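Local coordinates for protein cellulose hydrolase (Bacillus licheniformis, PDB 4YZT) that hydrolyses internal beta-1,4-glucosidic bonds of cellulose as a three-module family 5 endoglucanase, at residues Gln191-Asn202 with Pro213-His223. Residues are numbered along the deposited sequence; the frame is centred on the assembly and turned at random.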
ATOM      1  N   GLN A 191     -22.351 -16.356  16.456  1.00 18.06           N
ATOM      2  CA  GLN A 191     -22.478 -14.907  16.370  1.00 17.49           C
ATOM      3  C   GLN A 191     -21.227 -14.206  15.857  1.00 14.70           C
ATOM      4  O   GLN A 191     -21.207 -12.974  15.736  1.00 14.50           O
ATOM      5  CB  GLN A 191     -22.849 -14.334  17.742  1.00 24.47           C
ATOM      6  CG  GLN A 191     -24.185 -14.839  18.273  1.00 30.77           C
ATOM      7  CD  GLN A 191     -25.348 -14.394  17.406  1.00 37.15           C
ATOM      8  OE1 GLN A 191     -25.403 -13.244  16.957  1.00 38.91           O
ATOM      9  NE2 GLN A 191     -26.282 -15.304  17.157  1.00 39.46           N
ATOM     10  N   ARG A 192     -20.183 -14.967  15.545  1.00 14.30           N
ATOM     11  CA  ARG A 192     -18.932 -14.352  15.109  1.00 14.79           C
ATOM     12  C   ARG A 192     -19.138 -13.542  13.830  1.00 14.70           C
ATOM     13  O   ARG A 192     -19.910 -13.940  12.953  1.00 16.61           O
ATOM     14  CB  ARG A 192     -17.848 -15.412  14.900  1.00 13.26           C
ATOM     15  CG  ARG A 192     -16.467 -14.817  14.643  1.00 14.68           C
ATOM     16  CD  ARG A 192     -15.381 -15.881  14.603  1.00 12.49           C
ATOM     17  NE  ARG A 192     -15.442 -16.737  15.772  1.00 13.18           N
ATOM     18  CZ  ARG A 192     -14.993 -16.399  16.980  1.00 15.77           C
ATOM     19  NH1 ARG A 192     -14.452 -15.208  17.189  1.00 13.07           N
ATOM     20  NH2 ARG A 192     -15.103 -17.254  17.982  1.00 16.16           N
ATOM     21  N   LEU A 193     -18.498 -12.383  13.749  1.00 16.19           N
ATOM     22  CA  LEU A 193     -18.561 -11.590  12.521  1.00 13.45           C
ATOM     23  C   LEU A 193     -17.846 -12.331  11.387  1.00 13.31           C
ATOM     24  O   LEU A 193     -16.720 -12.787  11.546  1.00 12.47           O
ATOM     25  CB  LEU A 193     -17.957 -10.200  12.736  1.00 14.44           C
ATOM     26  CG  LEU A 193     -18.768  -9.307  13.688  1.00 15.89           C
ATOM     27  CD1 LEU A 193     -18.050  -7.991  13.920  1.00 16.95           C
ATOM     28  CD2 LEU A 193     -20.181  -9.070  13.139  1.00 18.25           C
ATOM     29  N   VAL A 194     -18.529 -12.476  10.253  1.00 11.49           N
ATOM     30  CA  VAL A 194     -17.975 -13.156   9.097  1.00 11.45           C
ATOM     31  C   VAL A 194     -17.948 -12.189   7.914  1.00 12.97           C
ATOM     32  O   VAL A 194     -18.960 -11.550   7.596  1.00 13.76           O
ATOM     33  CB  VAL A 194     -18.797 -14.429   8.739  1.00 12.58           C
ATOM     34  CG1 VAL A 194     -18.264 -15.075   7.464  1.00 11.91           C
ATOM     35  CG2 VAL A 194     -18.760 -15.414   9.899  1.00 13.08           C
ATOM     36  N   ILE A 195     -16.788 -12.080   7.271  1.00 10.84           N
ATOM     37  CA  ILE A 195     -16.575 -11.082   6.228  1.00 11.33           C
ATOM     38  C   ILE A 195     -16.703 -11.682   4.832  1.00 11.83           C
ATOM     39  O   ILE A 195     -15.979 -12.612   4.490  1.00 10.88           O
ATOM     40  CB  ILE A 195     -15.181 -10.437   6.369  1.00  9.23           C
ATOM     41  CG1 ILE A 195     -15.001  -9.855   7.784  1.00 11.26           C
ATOM     42  CG2 ILE A 195     -14.981  -9.336   5.319  1.00  9.97           C
ATOM     43  CD1 ILE A 195     -13.526  -9.681   8.180  1.00 11.39           C
ATOM     44  N   VAL A 196     -17.605 -11.121   4.030  1.00 11.05           N
ATOM     45  CA  VAL A 196     -17.865 -11.606   2.676  1.00 12.98           C
ATOM     46  C   VAL A 196     -17.796 -10.475   1.662  1.00 13.81           C
ATOM     47  O   VAL A 196     -17.999  -9.302   1.998  1.00 11.66           O
ATOM     48  CB  VAL A 196     -19.262 -12.286   2.564  1.00 14.25           C
ATOM     49  CG1 VAL A 196     -19.257 -13.633   3.265  1.00 13.70           C
ATOM     50  CG2 VAL A 196     -20.359 -11.378   3.141  1.00 16.14           C
ATOM     51  N   GLY A 197     -17.518 -10.822   0.407  1.00 12.57           N
ATOM     52  CA  GLY A 197     -17.549  -9.822  -0.644  1.00 13.33           C
ATOM     53  C   GLY A 197     -17.925 -10.442  -1.967  1.00 14.88           C
ATOM     54  O   GLY A 197     -18.354 -11.591  -2.005  1.00 14.24           O
ATOM     55  N   GLY A 198     -17.761  -9.678  -3.047  1.00 11.89           N
ATOM     56  CA  GLY A 198     -18.018 -10.183  -4.382  1.00 14.15           C
ATOM     57  C   GLY A 198     -16.746 -10.689  -5.034  1.00 13.77           C
ATOM     58  O   GLY A 198     -15.701 -10.777  -4.387  1.00 13.27           O
ATOM     59  N   LEU A 199     -16.839 -11.043  -6.317  1.00 13.38           N
ATOM     60  CA  LEU A 199     -15.669 -11.485  -7.074  1.00 11.50           C
ATOM     61  C   LEU A 199     -14.505 -10.505  -6.955  1.00 11.03           C
ATOM     62  O   LEU A 199     -14.694  -9.298  -7.074  1.00 11.83           O
ATOM     63  CB  LEU A 199     -16.020 -11.678  -8.551  1.00 11.95           C
ATOM     64  CG  LEU A 199     -16.863 -12.927  -8.778  1.00 15.30           C
ATOM     65  CD1 LEU A 199     -17.487 -12.926 -10.172  1.00 18.14           C
ATOM     66  CD2 LEU A 199     -15.990 -14.155  -8.562  1.00 14.02           C
ATOM     67  N   GLU A 200     -13.318 -11.054  -6.703  1.00 10.41           N
ATOM     68  CA  GLU A 200     -12.067 -10.301  -6.663  1.00 11.32           C
ATOM     69  C   GLU A 200     -12.027  -9.212  -5.587  1.00 12.63           C
ATOM     70  O   GLU A 200     -11.196  -8.307  -5.668  1.00 15.61           O
ATOM     71  CB  GLU A 200     -11.782  -9.689  -8.050  1.00 16.05           C
ATOM     72  CG  GLU A 200     -11.617 -10.740  -9.140  1.00 25.32           C
ATOM     73  CD  GLU A 200     -11.140 -10.170 -10.469  1.00 36.51           C
ATOM     74  OE1 GLU A 200     -11.407  -8.983 -10.751  1.00 40.49           O
ATOM     75  OE2 GLU A 200     -10.497 -10.914 -11.239  1.00 41.56           O
ATOM     76  N   ASP A 201     -12.893  -9.331  -4.571  1.00  8.39           N
ATOM     77  CA  ASP A 201     -13.060  -8.301  -3.547  1.00 12.22           C
ATOM     78  C   ASP A 201     -13.231  -6.936  -4.200  1.00 11.59           C
ATOM     79  O   ASP A 201     -12.759  -5.926  -3.695  1.00 12.09           O
ATOM     80  CB  ASP A 201     -11.867  -8.285  -2.575  1.00 13.97           C
ATOM     81  CG  ASP A 201     -11.918  -9.429  -1.569  1.00 16.69           C
ATOM     82  OD1 ASP A 201     -13.030  -9.805  -1.140  1.00 17.96           O
ATOM     83  OD2 ASP A 201     -10.846  -9.962  -1.217  1.00 18.40           O
ATOM     84  N   ASN A 202     -13.900  -6.915  -5.345  1.00 11.47           N
ATOM     85  CA  ASN A 202     -14.003  -5.694  -6.123  1.00 14.69           C
ATOM     86  C   ASN A 202     -15.263  -4.912  -5.751  1.00 12.33           C
ATOM     87  O   ASN A 202     -16.335  -5.482  -5.538  1.00 11.79           O
ATOM     88  CB  ASN A 202     -13.962  -6.019  -7.628  1.00 15.31           C
ATOM     89  CG  ASN A 202     -14.244  -4.809  -8.498  1.00 18.54           C
ATOM     90  OD1 ASN A 202     -15.400  -4.499  -8.777  1.00 18.21           O
ATOM     91  ND2 ASN A 202     -13.191  -4.126  -8.938  1.00 20.35           N
ATOM     92  N   PRO A 213     -25.551 -12.676   2.129  1.00 18.40           N
ATOM     93  CA  PRO A 213     -26.185 -13.847   2.737  1.00 19.20           C
ATOM     94  C   PRO A 213     -27.233 -13.408   3.760  1.00 21.44           C
ATOM     95  O   PRO A 213     -27.135 -12.308   4.321  1.00 23.68           O
ATOM     96  CB  PRO A 213     -25.028 -14.575   3.424  1.00 19.85           C
ATOM     97  CG  PRO A 213     -23.778 -14.051   2.768  1.00 18.47           C
ATOM     98  CD  PRO A 213     -24.085 -12.661   2.299  1.00 18.13           C
ATOM     99  N   ASP A 214     -28.224 -14.258   3.992  1.00 20.69           N
ATOM    100  CA  ASP A 214     -29.268 -13.979   4.968  1.00 23.53           C
ATOM    101  C   ASP A 214     -28.770 -14.262   6.383  1.00 22.94           C
ATOM    102  O   ASP A 214     -28.993 -15.342   6.929  1.00 24.37           O
ATOM    103  CB  ASP A 214     -30.512 -14.815   4.658  1.00 26.74           C
ATOM    104  CG  ASP A 214     -31.728 -14.362   5.442  1.00 30.44           C
ATOM    105  OD1 ASP A 214     -31.732 -13.197   5.905  1.00 31.80           O
ATOM    106  OD2 ASP A 214     -32.683 -15.165   5.574  1.00 29.97           O
ATOM    107  N   ASP A 215     -28.099 -13.279   6.969  1.00 20.42           N
ATOM    108  CA  ASP A 215     -27.382 -13.457   8.221  1.00 20.85           C
ATOM    109  C   ASP A 215     -27.171 -12.069   8.796  1.00 22.53           C
ATOM    110  O   ASP A 215     -26.759 -11.166   8.071  1.00 22.04           O
ATOM    111  CB  ASP A 215     -26.054 -14.173   7.973  1.00 19.13           C
ATOM    112  CG  ASP A 215     -25.297 -14.508   9.251  1.00 21.99           C
ATOM    113  OD1 ASP A 215     -24.830 -13.574   9.943  1.00 18.61           O
ATOM    114  OD2 ASP A 215     -25.134 -15.719   9.537  1.00 20.47           O
ATOM    115  N   ASP A 216     -27.461 -11.874  10.078  1.00 24.11           N
ATOM    116  CA  ASP A 216     -27.362 -10.526  10.625  1.00 24.34           C
ATOM    117  C   ASP A 216     -26.059 -10.275  11.386  1.00 21.68           C
ATOM    118  O   ASP A 216     -25.953  -9.291  12.113  1.00 22.07           O
ATOM    119  CB  ASP A 216     -28.575 -10.217  11.518  1.00 31.14           C
ATOM    120  CG  ASP A 216     -28.765 -11.229  12.607  1.00 36.85           C
ATOM    121  OD1 ASP A 216     -29.870 -11.268  13.189  1.00 41.55           O
ATOM    122  OD2 ASP A 216     -27.818 -11.992  12.883  1.00 38.95           O
ATOM    123  N   ARG A 217     -25.068 -11.150  11.206  1.00 19.56           N
ATOM    124  CA  ARG A 217     -23.724 -10.903  11.732  1.00 18.97           C
ATOM    125  C   ARG A 217     -22.663 -11.037  10.627  1.00 18.52           C
ATOM    126  O   ARG A 217     -21.681 -11.785  10.758  1.00 15.59           O
ATOM    127  CB  ARG A 217     -23.410 -11.849  12.902  1.00 19.59           C
ATOM    128  CG  ARG A 217     -24.401 -11.748  14.077  1.00 20.75           C
ATOM    129  CD  ARG A 217     -24.067 -10.584  15.001  1.00 24.26           C
ATOM    130  NE  ARG A 217     -22.806 -10.783  15.708  1.00 24.09           N
ATOM    131  CZ  ARG A 217     -22.165  -9.831  16.382  1.00 28.91           C
ATOM    132  NH1 ARG A 217     -21.023 -10.105  16.997  1.00 29.94           N
ATOM    133  NH2 ARG A 217     -22.660  -8.601  16.441  1.00 30.66           N
ATOM    134  N   ILE A 218     -22.861 -10.312   9.529  1.00 12.99           N
ATOM    135  CA  ILE A 218     -21.859 -10.303   8.463  1.00 13.22           C
ATOM    136  C   ILE A 218     -21.303  -8.908   8.274  1.00 12.91           C
ATOM    137  O   ILE A 218     -21.926  -7.927   8.654  1.00 15.42           O
ATOM    138  CB  ILE A 218     -22.413 -10.797   7.103  1.00 16.50           C
ATOM    139  CG1 ILE A 218     -23.653 -10.005   6.684  1.00 18.67           C
ATOM    140  CG2 ILE A 218     -22.722 -12.295   7.143  1.00 16.79           C
ATOM    141  CD1 ILE A 218     -24.117 -10.335   5.263  1.00 18.15           C
ATOM    142  N   VAL A 219     -20.108  -8.852   7.697  1.00 11.13           N
ATOM    143  CA  VAL A 219     -19.424  -7.607   7.343  1.00 12.12           C
ATOM    144  C   VAL A 219     -19.089  -7.697   5.852  1.00 13.07           C
ATOM    145  O   VAL A 219     -18.708  -8.775   5.357  1.00 13.74           O
ATOM    146  CB  VAL A 219     -18.152  -7.401   8.188  1.00 12.14           C
ATOM    147  CG1 VAL A 219     -17.371  -6.148   7.740  1.00 12.69           C
ATOM    148  CG2 VAL A 219     -18.520  -7.292   9.659  1.00 12.73           C
ATOM    149  N   LEU A 220     -19.262  -6.598   5.121  1.00 13.54           N
ATOM    150  CA  LEU A 220     -18.956  -6.611   3.689  1.00 12.85           C
ATOM    151  C   LEU A 220     -17.546  -6.080   3.468  1.00 13.10           C
ATOM    152  O   LEU A 220     -17.049  -5.288   4.268  1.00 14.00           O
ATOM    153  CB  LEU A 220     -19.971  -5.780   2.902  1.00 11.26           C
ATOM    154  CG  LEU A 220     -21.446  -6.100   3.186  1.00 15.90           C
ATOM    155  CD1 LEU A 220     -22.363  -5.306   2.262  1.00 15.23           C
ATOM    156  CD2 LEU A 220     -21.723  -7.602   3.105  1.00 17.84           C
ATOM    157  N   THR A 221     -16.899  -6.508   2.386  1.00 11.00           N
ATOM    158  CA  THR A 221     -15.545  -6.054   2.124  1.00 11.88           C
ATOM    159  C   THR A 221     -15.287  -5.794   0.647  1.00 11.83           C
ATOM    160  O   THR A 221     -15.947  -6.357  -0.228  1.00 10.04           O
ATOM    161  CB  THR A 221     -14.503  -7.078   2.651  1.00 10.12           C
ATOM    162  OG1 THR A 221     -13.203  -6.463   2.742  1.00 12.04           O
ATOM    163  CG2 THR A 221     -14.456  -8.329   1.766  1.00  9.85           C
ATOM    164  N   TYR A 222     -14.339  -4.903   0.396  1.00  9.09           N
ATOM    165  CA  TYR A 222     -13.728  -4.729  -0.920  1.00  7.96           C
ATOM    166  C   TYR A 222     -12.297  -4.257  -0.687  1.00 11.06           C
ATOM    167  O   TYR A 222     -11.916  -3.919   0.450  1.00  9.71           O
ATOM    168  CB  TYR A 222     -14.519  -3.738  -1.794  1.00  8.25           C
ATOM    169  CG  TYR A 222     -14.588  -2.318  -1.271  1.00 10.82           C
ATOM    170  CD1 TYR A 222     -13.693  -1.350  -1.713  1.00 13.55           C
ATOM    171  CD2 TYR A 222     -15.558  -1.939  -0.345  1.00 11.05           C
ATOM    172  CE1 TYR A 222     -13.751  -0.051  -1.233  1.00 13.86           C
ATOM    173  CE2 TYR A 222     -15.626  -0.630   0.139  1.00 11.43           C
ATOM    174  CZ  TYR A 222     -14.717   0.307  -0.311  1.00 13.19           C
ATOM    175  OH  TYR A 222     -14.767   1.604   0.150  1.00 12.06           O
ATOM    176  N   HIS A 223     -11.499  -4.263  -1.751  1.00 10.43           N
ATOM    177  CA  HIS A 223     -10.157  -3.693  -1.706  1.00 11.30           C
ATOM    178  C   HIS A 223     -10.131  -2.461  -2.602  1.00 12.59           C
ATOM    179  O   HIS A 223     -10.889  -2.370  -3.582  1.00 12.04           O
ATOM    180  CB  HIS A 223      -9.103  -4.712  -2.165  1.00  8.28           C
ATOM    181  CG  HIS A 223      -9.036  -5.938  -1.304  1.00 11.06           C
ATOM    182  ND1 HIS A 223      -8.250  -7.024  -1.625  1.00 11.42           N
ATOM    183  CD2 HIS A 223      -9.642  -6.241  -0.129  1.00 11.67           C
ATOM    184  CE1 HIS A 223      -8.382  -7.950  -0.685  1.00 15.22           C
ATOM    185  NE2 HIS A 223      -9.228  -7.501   0.229  1.00 12.75           N
TER
HETATM  186  O   HOH W   1     -19.468 -11.824  17.662  1.00 30.27           O
HETATM  187  O   HOH W   2     -16.168  -7.274  -2.899  1.00 10.06           O
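Ile195 and Val219 run alongside each other with their ends in one direction, CG1 of Ile195 4.0 Å from CB of Val219; Ile268 of the next strand touches both, so branched residues fill the barrel interior. With chi1 of Ile195 at -55° setting CG1 opposite the carbonyl carbon, its CG2 branch is left to reach Thr221 CB at 3.5 Å. On the other face, Val196 CG2 is a branched methyl wedged against Leu220 CD2 and the ring CD of Pro213; Leu179 of helix 168-184 touches Pro213. Between the faces runs a parallel ladder: Val219 N donates to Val194 O, and Val196 N to Val219 O at 2.9 Å.

At the N-terminal end, Arg217, folded twice (chi2 -82°, chi3 -67°), curls back so that NE meets a lone pair of Gln191 O in the carbonyl plane (2.7 Å), while Leu193 CD2 lies over the guanidinium face, 3.9 Å from CZ. A leucine in place of Arg217 would probably leave Gln191 O without its NE partner and Leu193 without that flat cover.

At the C-terminal end, Asp201 O accepts from His223 N, and Asp201 CB sits over the imidazole face, 3.8 Å from its centroid. His223 ND1 is hydrogen-bonded to Glu162 OE2, and Asp201 OD2 to the backbone N of Glu162; His223 stands beside the bound glucose. Strand 194-196, helix 203-208 and strand 218-224 form one beta-alpha-beta unit of the TIM barrel, whose C-terminal strand ends carry the glycan site.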